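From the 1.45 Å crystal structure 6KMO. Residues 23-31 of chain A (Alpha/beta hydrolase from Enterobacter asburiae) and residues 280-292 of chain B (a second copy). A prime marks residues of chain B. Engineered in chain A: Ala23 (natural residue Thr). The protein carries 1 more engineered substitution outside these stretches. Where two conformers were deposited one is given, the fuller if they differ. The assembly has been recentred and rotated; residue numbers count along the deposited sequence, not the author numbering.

Chain A 23-31: ANTPTPTAG
Chain B (280-292) RDEGEAFGRKLDA

Residues 23-31 of chain A form an extended segment that enters a helix at Ala30. It lies along one side of the chain B helix 280-292. Both stretches run in the same general direction: the CA atoms of Asn24 and Ala285′ are 5.6 Å apart, those of Thr29 and Asp291′ 6.5 Å, and those of Ala30 and Ala292′ 6.6 Å. The stretches bury 431 Å² between them, both sides summed.

The helix is regular, with phi/psi near -63/-40 and i to i-4 backbone bonds throughout, such as Ala285′ N to Asp281′ O at 2.8 Å. Chain A is extended from Thr25 (-85/135) through Pro26 (-65/126), Thr27 (-141/148) and Pro28 (-66/153) to Thr29 (-63/168). Asn24 differs, at -91/69. Ala23, an engineered residue, points away from the helix, and its O accepts a weak bond from Thr25 N at 3.0 Å. Both proline rings are C-gamma exo.

Direct side-chain hydrogen bonds centre on Asn24, whose CB points toward the helix (chi1 t, chi2 35°). Asn24 ND2 donates to Glu284′ OE1 at 2.9 Å and to Asp281′ OD1 at 3.3 Å. Asn24 OD1 accepts from Arg288′ NE at 3.1 Å and from Arg288′ NH2 at 2.9 Å. Asn24 OD1 therefore sits at the guanidinium edge. Arg288′ reaches it with chi1 m, chi2 t, chi3 t and chi4 -89°. Glu284′ is m, t, 5°, and Asp281′ is m, -4°.

One salt bridge lies within the helix. Arg280′ (t, t, p, -169°) places NE 3.0 Å from Asp281′ OD1. NH2 of Arg280′ also donates to Asp281′ OD1 at 3.0 Å, so this oxygen serves both Arg280′ and Asn24.

Packing continues over one guanidinium face. Thr25 O is 3.4 Å from Arg288′ CZ, and Pro26 CA is 4.0 Å from Arg288′ NH1. Thr25 O and Arg288′ NE, 3.4 Å apart, are not hydrogen-bonded because the angle is poor. Thr25 is m; Thr27 is p, with OG1 4.0 Å from Arg288′ CD.

At the start of the chain A helix, the backbone is the donor. Ala30 N (phi/psi -61/-42) gives its hydrogen to Asp291′ OD2 at 2.7 Å, with an angle of 162°. Asp291′ is t, 80°. Thr29 (p) is the N-cap, its side chain capping a backbone N just past the stretch.

Two waters bridge the chains. Water 1 donates to Thr27 O at 2.8 Å and accepts from Arg288′ NH1 at 3.0 Å. Water 2 accepts from Gly31 N at 2.9 Å and donates to Asp291′ OD1 at 2.8 Å.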

# COMPACT_ATOMS: atom_id res chain seq x y z
N ALA A 23 10.12 7.68 -18.43
CA ALA A 23 8.68 7.75 -18.66
C ALA A 23 7.99 6.61 -17.90
O ALA A 23 8.27 5.43 -18.13
CB ALA A 23 8.38 7.66 -20.14
N ASN A 24 7.07 6.98 -17.01
CA ASN A 24 6.51 6.04 -16.02
C ASN A 24 5.25 5.37 -16.59
O ASN A 24 4.12 5.58 -16.15
CB ASN A 24 6.25 6.79 -14.71
CG ASN A 24 5.74 5.88 -13.61
OD1 ASN A 24 6.13 4.71 -13.51
ND2 ASN A 24 4.86 6.43 -12.75
N THR A 25 5.49 4.51 -17.59
CA THR A 25 4.46 3.83 -18.36
C THR A 25 4.01 2.57 -17.63
O THR A 25 4.86 1.80 -17.18
CB THR A 25 5.03 3.44 -19.72
OG1 THR A 25 5.45 4.62 -20.42
CG2 THR A 25 4.03 2.66 -20.55
N PRO A 26 2.71 2.29 -17.52
CA PRO A 26 2.28 1.07 -16.82
C PRO A 26 2.73 -0.18 -17.57
O PRO A 26 2.46 -0.33 -18.76
CB PRO A 26 0.75 1.17 -16.81
CG PRO A 26 0.46 2.61 -17.08
CD PRO A 26 1.55 3.08 -17.98
N THR A 27 3.43 -1.07 -16.87
CA THR A 27 3.83 -2.36 -17.40
C THR A 27 3.69 -3.39 -16.29
O THR A 27 3.85 -3.06 -15.11
CB THR A 27 5.29 -2.34 -17.89
OG1 THR A 27 6.18 -2.20 -16.78
CG2 THR A 27 5.52 -1.19 -18.83
N PRO A 28 3.37 -4.64 -16.63
CA PRO A 28 3.33 -5.68 -15.60
C PRO A 28 4.72 -5.94 -15.05
O PRO A 28 5.72 -5.76 -15.74
CB PRO A 28 2.83 -6.92 -16.37
CG PRO A 28 2.17 -6.39 -17.60
CD PRO A 28 2.98 -5.17 -17.95
N THR A 29 4.78 -6.40 -13.81
CA THR A 29 6.04 -6.94 -13.32
C THR A 29 6.42 -8.17 -14.14
O THR A 29 5.61 -8.74 -14.88
CB THR A 29 5.95 -7.37 -11.87
OG1 THR A 29 5.00 -8.43 -11.77
CG2 THR A 29 5.59 -6.22 -10.96
N ALA A 30 7.66 -8.61 -13.97
CA ALA A 30 8.12 -9.78 -14.70
C ALA A 30 7.28 -11.01 -14.37
O ALA A 30 6.94 -11.79 -15.26
CB ALA A 30 9.59 -10.02 -14.41
N GLY A 31 6.95 -11.20 -13.09
CA GLY A 31 6.15 -12.35 -12.71
C GLY A 31 4.74 -12.28 -13.25
O GLY A 31 4.17 -13.30 -13.65
N ARG B 280 7.12 11.43 -7.56
CA ARG B 280 6.39 10.18 -7.71
C ARG B 280 6.92 9.33 -8.86
O ARG B 280 7.18 8.12 -8.70
CB ARG B 280 4.92 10.49 -7.95
CG ARG B 280 4.03 9.29 -8.15
CD ARG B 280 2.72 9.72 -8.71
NE ARG B 280 2.84 10.07 -10.13
CZ ARG B 280 1.90 10.68 -10.83
NH1 ARG B 280 0.79 11.11 -10.26
NH2 ARG B 280 2.09 10.88 -12.13
N ASP B 281 7.06 9.93 -10.05
CA ASP B 281 7.35 9.13 -11.23
C ASP B 281 8.73 8.49 -11.15
O ASP B 281 8.91 7.34 -11.53
CB ASP B 281 7.20 9.96 -12.50
CG ASP B 281 5.77 10.19 -12.90
OD1 ASP B 281 4.83 9.65 -12.27
OD2 ASP B 281 5.59 10.94 -13.90
N GLU B 282 9.73 9.22 -10.64
CA GLU B 282 11.06 8.62 -10.55
C GLU B 282 11.12 7.52 -9.50
O GLU B 282 11.93 6.58 -9.63
CB GLU B 282 12.11 9.70 -10.25
CG GLU B 282 12.11 10.27 -8.85
CD GLU B 282 12.84 11.60 -8.78
OE1 GLU B 282 12.41 12.54 -9.50
OE2 GLU B 282 13.84 11.72 -8.04
N GLY B 283 10.30 7.61 -8.46
CA GLY B 283 10.25 6.52 -7.49
C GLY B 283 9.62 5.28 -8.08
O GLY B 283 10.13 4.17 -7.93
N GLU B 284 8.49 5.45 -8.78
CA GLU B 284 7.83 4.32 -9.43
C GLU B 284 8.70 3.73 -10.54
O GLU B 284 8.81 2.50 -10.68
CB GLU B 284 6.44 4.74 -9.94
CG GLU B 284 5.55 5.17 -8.79
CD GLU B 284 4.12 5.50 -9.14
OE1 GLU B 284 3.70 5.34 -10.31
OE2 GLU B 284 3.41 5.94 -8.21
N ALA B 285 9.36 4.60 -11.31
CA ALA B 285 10.23 4.10 -12.37
C ALA B 285 11.39 3.29 -11.78
O ALA B 285 11.81 2.28 -12.36
CB ALA B 285 10.76 5.26 -13.20
N PHE B 286 11.94 3.72 -10.65
CA PHE B 286 13.02 2.96 -10.04
C PHE B 286 12.54 1.57 -9.65
O PHE B 286 13.24 0.59 -9.83
CB PHE B 286 13.59 3.71 -8.84
CG PHE B 286 14.80 3.04 -8.25
CD1 PHE B 286 15.96 2.88 -8.99
CD2 PHE B 286 14.78 2.56 -6.95
CE1 PHE B 286 17.07 2.26 -8.45
CE2 PHE B 286 15.89 1.94 -6.41
CZ PHE B 286 17.04 1.79 -7.17
N GLY B 287 11.31 1.47 -9.13
CA GLY B 287 10.77 0.18 -8.79
C GLY B 287 10.66 -0.75 -9.99
O GLY B 287 10.95 -1.95 -9.89
N ARG B 288 10.25 -0.21 -11.14
CA ARG B 288 10.19 -1.02 -12.35
C ARG B 288 11.57 -1.52 -12.76
O ARG B 288 11.72 -2.67 -13.17
CB ARG B 288 9.54 -0.24 -13.49
CG ARG B 288 8.15 0.28 -13.17
CD ARG B 288 7.41 0.75 -14.42
NE ARG B 288 6.37 1.73 -14.14
CZ ARG B 288 5.11 1.46 -13.85
NH1 ARG B 288 4.67 0.19 -13.78
NH2 ARG B 288 4.28 2.48 -13.63
N LYS B 289 12.59 -0.66 -12.64
CA LYS B 289 13.96 -1.07 -12.96
C LYS B 289 14.43 -2.17 -12.03
O LYS B 289 15.08 -3.12 -12.46
CB LYS B 289 14.89 0.13 -12.88
CG LYS B 289 14.72 1.03 -14.06
CD LYS B 289 15.67 2.20 -14.05
CE LYS B 289 15.26 3.17 -15.12
NZ LYS B 289 15.90 2.80 -16.41
N LEU B 290 14.13 -2.06 -10.74
CA LEU B 290 14.49 -3.13 -9.81
C LEU B 290 13.85 -4.45 -10.22
O LEU B 290 14.52 -5.50 -10.24
CB LEU B 290 14.06 -2.75 -8.39
CG LEU B 290 14.86 -1.65 -7.71
CD1 LEU B 290 14.27 -1.37 -6.36
CD2 LEU B 290 16.34 -2.03 -7.59
N ASP B 291 12.56 -4.44 -10.54
CA ASP B 291 11.90 -5.68 -10.91
C ASP B 291 12.51 -6.29 -12.17
O ASP B 291 12.64 -7.52 -12.27
CB ASP B 291 10.40 -5.44 -11.09
CG ASP B 291 9.64 -6.71 -11.41
OD1 ASP B 291 9.36 -7.48 -10.47
OD2 ASP B 291 9.36 -6.93 -12.62
N ALA B 292 12.88 -5.44 -13.14
CA ALA B 292 13.52 -5.94 -14.36
C ALA B 292 14.87 -6.57 -14.07
O ALA B 292 15.32 -7.42 -14.85
CB ALA B 292 13.68 -4.80 -15.35
O HOH W 1 5.93 -2.47 -13.37
O HOH W 2 8.00 -9.91 -10.73